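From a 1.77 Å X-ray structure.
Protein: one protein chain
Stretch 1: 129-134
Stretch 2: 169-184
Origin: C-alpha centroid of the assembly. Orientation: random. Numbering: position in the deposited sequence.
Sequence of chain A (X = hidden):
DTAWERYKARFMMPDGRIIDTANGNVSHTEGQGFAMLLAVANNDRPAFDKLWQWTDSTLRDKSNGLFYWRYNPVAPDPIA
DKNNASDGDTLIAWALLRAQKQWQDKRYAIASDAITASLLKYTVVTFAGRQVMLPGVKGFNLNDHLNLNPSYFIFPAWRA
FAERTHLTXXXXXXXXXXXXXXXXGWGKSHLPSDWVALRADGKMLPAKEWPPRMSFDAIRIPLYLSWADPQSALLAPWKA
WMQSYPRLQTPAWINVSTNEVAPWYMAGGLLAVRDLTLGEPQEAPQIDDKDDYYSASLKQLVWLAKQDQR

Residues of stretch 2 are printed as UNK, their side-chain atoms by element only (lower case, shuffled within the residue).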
ATOM      1  N   GLY A 129      11.686  -6.616 -20.158  1.00 12.00           N
ATOM      2  CA  GLY A 129      12.258  -5.357 -20.593  1.00 10.37           C
ATOM      3  C   GLY A 129      12.092  -4.189 -19.648  1.00 13.62           C
ATOM      4  O   GLY A 129      12.333  -3.045 -20.056  1.00 14.52           O
ATOM      5  N   ARG A 130      11.696  -4.430 -18.399  1.00  9.04           N
ATOM      6  CA  ARG A 130      11.453  -3.360 -17.442  1.00  8.49           C
ATOM      7  C   ARG A 130      11.968  -3.761 -16.065  1.00  9.76           C
ATOM      8  O   ARG A 130      12.212  -4.939 -15.792  1.00  9.20           O
ATOM      9  CB  ARG A 130       9.962  -3.020 -17.361  1.00 12.83           C
ATOM     10  CG  ARG A 130       9.474  -2.355 -18.636  1.00 15.87           C
ATOM     11  CD  ARG A 130       8.168  -1.676 -18.454  1.00 18.65           C
ATOM     12  NE  ARG A 130       7.640  -1.184 -19.724  1.00 16.99           N
ATOM     13  CZ  ARG A 130       7.873   0.025 -20.215  1.00 15.39           C
ATOM     14  NH1 ARG A 130       8.651   0.883 -19.562  1.00 15.33           N
ATOM     15  NH2 ARG A 130       7.322   0.378 -21.375  1.00 19.87           N
ATOM     16  N   GLN A 131      12.151  -2.751 -15.207  1.00  6.22           N
ATOM     17  CA  GLN A 131      12.402  -2.974 -13.790  1.00  8.43           C
ATOM     18  C   GLN A 131      11.061  -3.120 -13.090  1.00  8.86           C
ATOM     19  O   GLN A 131      10.179  -2.281 -13.276  1.00  8.78           O
ATOM     20  CB  GLN A 131      13.181  -1.812 -13.170  1.00  7.95           C
ATOM     21  CG  GLN A 131      14.557  -1.593 -13.797  1.00  8.60           C
ATOM     22  CD  GLN A 131      15.452  -2.803 -13.639  1.00 10.92           C
ATOM     23  OE1 GLN A 131      16.005  -3.043 -12.560  1.00 12.60           O
ATOM     24  NE2 GLN A 131      15.600  -3.581 -14.714  1.00  9.79           N
ATOM     25  N   VAL A 132      10.909  -4.182 -12.297  1.00  7.80           N
ATOM     26  CA  VAL A 132       9.655  -4.469 -11.603  1.00  8.70           C
ATOM     27  C   VAL A 132       9.963  -4.862 -10.162  1.00  8.79           C
ATOM     28  O   VAL A 132      10.952  -5.551  -9.890  1.00  8.32           O
ATOM     29  CB  VAL A 132       8.833  -5.577 -12.310  1.00 14.98           C
ATOM     30  CG1 VAL A 132       8.706  -5.296 -13.795  1.00 18.53           C
ATOM     31  CG2 VAL A 132       9.472  -6.916 -12.144  1.00 15.34           C
ATOM     32  N   MET A 133       9.104  -4.428  -9.240  1.00  8.20           N
ATOM     33  CA  MET A 133       9.192  -4.809  -7.838  1.00  8.05           C
ATOM     34  C   MET A 133       8.289  -6.013  -7.574  1.00 11.82           C
ATOM     35  O   MET A 133       7.074  -5.950  -7.805  1.00  8.33           O
ATOM     36  CB  MET A 133       8.792  -3.653  -6.925  1.00 10.06           C
ATOM     37  CG  MET A 133       8.812  -4.029  -5.457  1.00  9.45           C
ATOM     38  SD  MET A 133       8.359  -2.665  -4.356  1.00 12.83           S
ATOM     39  CE  MET A 133       9.812  -1.614  -4.515  1.00  9.19           C
ATOM     40  N   LEU A 134       8.894  -7.105  -7.117  1.00 10.05           N
ATOM     41  CA  LEU A 134       8.156  -8.300  -6.732  1.00  8.08           C
ATOM     42  C   LEU A 134       7.345  -8.042  -5.461  1.00  8.95           C
ATOM     43  O   LEU A 134       7.730  -7.210  -4.636  1.00 11.00           O
ATOM     44  CB  LEU A 134       9.127  -9.451  -6.476  1.00  8.73           C
ATOM     45  CG  LEU A 134      10.001  -9.912  -7.651  1.00 13.71           C
ATOM     46  CD1 LEU A 134      11.105 -10.820  -7.172  1.00 12.90           C
ATOM     47  CD2 LEU A 134       9.140 -10.625  -8.666  1.00 16.73           C
ATOM     48  N   UNK A 169      17.707   4.768 -10.198  1.00  5.50           N
ATOM     49  CA  UNK A 169      17.035   3.469 -10.103  1.00  6.93           C
ATOM     50  C   UNK A 169      15.577   3.624  -9.672  1.00  5.68           C
ATOM     51  O   UNK A 169      14.686   2.921 -10.183  1.00  7.16           O
ATOM     52  c   UNK A 169      17.785   2.553  -9.128  1.00  6.81           C
ATOM     53  N   UNK A 170      15.308   4.516  -8.716  1.00  7.21           N
ATOM     54  CA  UNK A 170      13.927   4.694  -8.266  1.00  7.93           C
ATOM     55  C   UNK A 170      13.092   5.384  -9.334  1.00 10.00           C
ATOM     56  O   UNK A 170      11.907   5.064  -9.511  1.00 10.37           O
ATOM     57  c   UNK A 170      12.568   1.358  -3.761  1.00  6.42           C
ATOM     58  c   UNK A 170      12.275   2.937  -5.597  1.00  8.67           C
ATOM     59  c   UNK A 170      13.491   3.536  -5.243  1.00  7.57           C
ATOM     60  c   UNK A 170      15.371   4.739  -4.984  1.00  6.75           C
ATOM     61  c   UNK A 170      11.819   1.854  -4.836  1.00  6.92           C
ATOM     62  c   UNK A 170      14.238   4.640  -5.763  1.00  7.43           C
ATOM     63  c   UNK A 170      13.882   5.483  -6.952  1.00  5.10           C
ATOM     64  c   UNK A 170      13.760   1.930  -3.391  1.00  7.03           C
ATOM     65  n   UNK A 170      15.358   3.763  -4.004  1.00  6.67           N
ATOM     66  c   UNK A 170      14.214   3.018  -4.138  1.00  6.75           C
ATOM     67  N   UNK A 171      13.692   6.328 -10.058  1.00  7.55           N
ATOM     68  CA  UNK A 171      12.970   6.983 -11.142  1.00  7.74           C
ATOM     69  C   UNK A 171      12.638   5.996 -12.256  1.00 11.28           C
ATOM     70  O   UNK A 171      11.532   6.022 -12.811  1.00  9.36           O
ATOM     71  n   UNK A 171      13.984  11.841 -10.859  1.00 21.35           N
ATOM     72  c   UNK A 171      14.006  10.629 -11.663  1.00 21.26           C
ATOM     73  c   UNK A 171      13.786   8.156 -11.685  1.00 11.90           C
ATOM     74  c   UNK A 171      14.416  13.020 -11.292  1.00 25.00           C
ATOM     75  c   UNK A 171      13.691   9.396 -10.834  1.00 16.22           C
ATOM     76  n   UNK A 171      14.372  14.073 -10.491  1.00 31.53           N
ATOM     77  n   UNK A 171      14.901  13.144 -12.522  1.00 22.41           N
ATOM     78  N   UNK A 172      13.582   5.113 -12.590  1.00  8.92           N
ATOM     79  CA  UNK A 172      13.302   4.088 -13.591  1.00  8.60           C
ATOM     80  C   UNK A 172      12.194   3.154 -13.126  1.00  7.27           C
ATOM     81  O   UNK A 172      11.312   2.784 -13.912  1.00  6.55           O
ATOM     82  c   UNK A 172      14.577   3.307 -13.900  1.00  9.12           C
ATOM     83  o   UNK A 172      15.480   4.151 -14.630  1.00  9.88           O
ATOM     84  c   UNK A 172      14.266   2.042 -14.723  1.00  8.99           C
ATOM     85  N   UNK A 173      12.228   2.750 -11.855  1.00  6.32           N
ATOM     86  CA  UNK A 173      11.170   1.884 -11.336  1.00  8.49           C
ATOM     87  C   UNK A 173       9.818   2.573 -11.432  1.00  7.99           C
ATOM     88  O   UNK A 173       8.814   1.959 -11.826  1.00  8.08           O
ATOM     89  c   UNK A 173      11.063  -1.028  -9.975  1.00  6.94           C
ATOM     90  c   UNK A 173      11.471   1.480  -9.884  1.00  7.54           C
ATOM     91  c   UNK A 173      10.640   0.245  -7.821  1.00  6.84           C
ATOM     92  c   UNK A 173      10.625   0.314  -9.347  1.00  6.41           C
ATOM     93  N   UNK A 174       9.774   3.862 -11.103  1.00  7.40           N
ATOM     94  CA  UNK A 174       8.519   4.597 -11.227  1.00 10.00           C
ATOM     95  C   UNK A 174       8.063   4.680 -12.678  1.00  9.53           C
ATOM     96  O   UNK A 174       6.884   4.455 -12.975  1.00  9.02           O
ATOM     97  c   UNK A 174       7.143   7.815  -9.830  1.00 29.31           C
ATOM     98  n   UNK A 174       8.174   8.314  -9.144  1.00 22.68           N
ATOM     99  o   UNK A 174       5.966   8.110  -9.589  1.00 30.62           O
ATOM    100  c   UNK A 174       7.477   6.865 -10.941  1.00 18.53           C
ATOM    101  c   UNK A 174       8.660   5.989 -10.621  1.00 11.61           C
ATOM    102  N   UNK A 175       8.981   4.996 -13.599  1.00  6.67           N
ATOM    103  CA  UNK A 175       8.641   5.041 -15.017  1.00  7.95           C
ATOM    104  C   UNK A 175       8.098   3.703 -15.497  1.00  9.79           C
ATOM    105  O   UNK A 175       7.082   3.642 -16.198  1.00  5.75           O
ATOM    106  c   UNK A 175       9.878   5.418 -15.828  1.00 11.73           C
ATOM    107  c   UNK A 175       9.605   5.241 -17.314  1.00 17.46           C
ATOM    108  o   UNK A 175      10.233   6.779 -15.549  1.00 13.45           O
ATOM    109  N   UNK A 176       8.783   2.617 -15.135  1.00  7.87           N
ATOM    110  CA  UNK A 176       8.380   1.297 -15.594  1.00  9.03           C
ATOM    111  C   UNK A 176       7.070   0.859 -14.947  1.00  8.98           C
ATOM    112  O   UNK A 176       6.264   0.161 -15.576  1.00  6.84           O
ATOM    113  o   UNK A 176      11.756  -0.170 -16.053  1.00  8.35           O
ATOM    114  o   UNK A 176      10.505   1.102 -17.330  1.00 12.90           O
ATOM    115  c   UNK A 176      10.674   0.424 -16.297  1.00 11.32           C
ATOM    116  c   UNK A 176       9.501   0.299 -15.305  1.00  8.53           C
ATOM    117  N   UNK A 177       6.851   1.239 -13.684  1.00  6.97           N
ATOM    118  CA  UNK A 177       5.639   0.819 -12.996  1.00  7.13           C
ATOM    119  C   UNK A 177       4.407   1.542 -13.507  1.00  8.25           C
ATOM    120  O   UNK A 177       3.338   0.940 -13.669  1.00  7.73           O
ATOM    121  N   UNK A 178       4.541   2.837 -13.787  1.00  5.11           N
ATOM    122  CA  UNK A 178       3.455   3.539 -14.456  1.00  7.96           C
ATOM    123  C   UNK A 178       3.188   2.947 -15.837  1.00  8.24           C
ATOM    124  O   UNK A 178       2.032   2.742 -16.218  1.00  5.99           O
ATOM    125  o   UNK A 178       3.613   7.792 -14.264  1.00 26.85           O
ATOM    126  c   UNK A 178       3.776   5.027 -14.541  1.00  8.32           C
ATOM    127  n   UNK A 178       4.458   7.787 -12.189  1.00 24.62           N
ATOM    128  c   UNK A 178       3.960   7.181 -13.256  1.00 21.35           C
ATOM    129  c   UNK A 178       3.838   5.680 -13.176  1.00  9.62           C
ATOM    130  N   UNK A 179       4.245   2.627 -16.589  1.00  8.63           N
ATOM    131  CA  UNK A 179       4.039   2.063 -17.920  1.00  8.10           C
ATOM    132  C   UNK A 179       3.354   0.705 -17.847  1.00  9.64           C
ATOM    133  O   UNK A 179       2.441   0.426 -18.633  1.00  9.70           O
ATOM    134  c   UNK A 179       5.366   1.948 -18.671  1.00  8.67           C
ATOM    135  N   UNK A 180       3.774  -0.158 -16.916  1.00  7.70           N
ATOM    136  CA  UNK A 180       3.128  -1.464 -16.796  1.00  9.36           C
ATOM    137  C   UNK A 180       1.667  -1.311 -16.386  1.00  8.00           C
ATOM    138  O   UNK A 180       0.776  -1.917 -16.990  1.00  6.24           O
ATOM    139  c   UNK A 180       3.885  -2.347 -15.801  1.00  9.75           C
ATOM    140  c   UNK A 180       4.860  -4.104 -17.380  1.00 11.77           C
ATOM    141  c   UNK A 180       5.996  -3.535 -15.170  1.00 15.76           C
ATOM    142  c   UNK A 180       5.169  -2.992 -16.332  1.00 12.53           C
ATOM    143  N   UNK A 181       1.407  -0.482 -15.366  1.00  5.17           N
ATOM    144  CA  UNK A 181       0.029  -0.256 -14.938  1.00  5.74           C
ATOM    145  C   UNK A 181      -0.826   0.263 -16.088  1.00  6.76           C
ATOM    146  O   UNK A 181      -1.995  -0.127 -16.228  1.00  8.69           O
ATOM    147  c   UNK A 181       0.006   0.706 -13.745  1.00  8.91           C
ATOM    148  c   UNK A 181      -1.349   1.132 -13.160  1.00  7.33           C
ATOM    149  c   UNK A 181      -1.172   2.119 -11.999  1.00  7.05           C
ATOM    150  c   UNK A 181      -2.158  -0.088 -12.723  1.00  8.74           C
ATOM    151  N   UNK A 182      -0.251   1.133 -16.932  1.00  6.50           N
ATOM    152  CA  UNK A 182      -0.989   1.653 -18.078  1.00  6.79           C
ATOM    153  C   UNK A 182      -1.385   0.573 -19.061  1.00  9.39           C
ATOM    154  O   UNK A 182      -2.391   0.706 -19.770  1.00  7.38           O
ATOM    155  N   UNK A 183      -0.632  -0.524 -19.094  1.00  7.30           N
ATOM    156  CA  UNK A 183      -0.943  -1.642 -19.968  1.00  7.63           C
ATOM    157  C   UNK A 183      -1.897  -2.642 -19.339  1.00 10.06           C
ATOM    158  O   UNK A 183      -2.390  -3.518 -20.047  1.00 10.60           O
ATOM    159  c   UNK A 183       1.285  -1.445 -21.189  1.00  7.97           C
ATOM    160  c   UNK A 183       2.698  -2.002 -21.283  1.00 16.57           C
ATOM    161  o   UNK A 183       2.921  -3.180 -21.028  1.00 18.82           O
ATOM    162  c   UNK A 183       0.351  -2.350 -20.394  1.00  7.79           C
ATOM    163  n   UNK A 183       3.661  -1.151 -21.645  1.00 18.25           N
ATOM    164  N   UNK A 184      -2.174  -2.533 -18.038  1.00  9.49           N
ATOM    165  CA  UNK A 184      -3.079  -3.464 -17.384  1.00 11.70           C
ATOM    166  C   UNK A 184      -4.529  -3.038 -17.591  1.00 11.49           C
ATOM    167  O   UNK A 184      -4.825  -1.884 -17.919  1.00  9.75           O
ATOM    168  c   UNK A 184      -2.774  -3.545 -15.888  1.00 14.90           C
ATOM    169  s   UNK A 184      -1.113  -3.929 -13.763  1.00 14.90           S
ATOM    170  c   UNK A 184       0.613  -4.408 -13.637  1.00 14.90           C
ATOM    171  c   UNK A 184      -1.360  -4.000 -15.550  1.00 14.90           C
TER
HETATM  172  O   HOH W   1       6.110  -2.994 -21.206  1.00 23.83           O
HETATM  173  O   HOH W   2       8.220  -0.884 -11.966  1.00  9.23           O

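Position 169 carries a single carbon and lies clear of the strand: A169. At 170 one carbon leads to fused five- and six-membered rings holding eight carbons and one nitrogen, which makes it W170. Its CA-to-CB bond points away, yet the ring end returns, and M133 CE meets the ring edge at CZ3, 4.0 Å away. Position 171 has three carbons, a nitrogen, then a carbon bearing two more nitrogens; it is exposed and out of reach, as suits R171.

At 172 one carbon carries an oxygen and a carbon. This is T172, short enough to sit under the strand, its CG2 3.8 Å from Q131 CG. Position 173 has four carbons forked at the second, hence L173. It starts sideways, but its fork reaches the strand: CD1 lies 3.9 Å from Q131 CB, and CD2 3.9 Å from M133 CE.

Position 174, three carbons ending in one oxygen and one nitrogen, points away: Q174. Position 175 repeats the branched pattern of one carbon carrying an oxygen and a carbon, so it is T175, exposed and making no contact.

Position 176 has two carbons, the second with two oxygens, and points toward the strand. It is D176, whose carboxylate has work for both oxygens: OD1 forms a salt bridge with R130 NH1 at 2.9 Å, and OD2 accepts a nearly straight hydrogen bond from Q131 N at 2.7 Å.

Position 177 has no side-chain atoms: G177. A CB there would be crowded by L173 O, 3.2 Å away. Position 178 ends three carbons in an oxygen and a nitrogen; it is Q178, whose NE2 gives Q174 OE1 a weak hydrogen bond of 3.0 Å.

One carbon at 179 marks A179, small enough for the R130 guanidinium to lie over it, with CZ 3.5 Å from CB. The four forked carbons at 180 give L180, whose CD1 packs 3.5 Å from V132 CG1. Another four-carbon fork at 181, L181, is buried but out of reach. Position 182 lacks a side chain: G182. Three carbons with a terminal oxygen and nitrogen identify 183 as Q183; its NE2 and R130 NE both donate to water 1, at 3.1 and 2.8 Å. Position 184, two carbons, sulfur and carbon unbranched, is M184, beyond contact.

The helix crosses the strand almost at right angles, so the contact is compact. D176 anchors a side chain and a backbone amide together, apolar packing extends to M133 and V132, and water 2 donates to both Q131 O (2.7 Å) and L173 O (2.9 Å), joining the two backbones.

Stretch 2 (169-184) AWRTLQTDGQALLGQM
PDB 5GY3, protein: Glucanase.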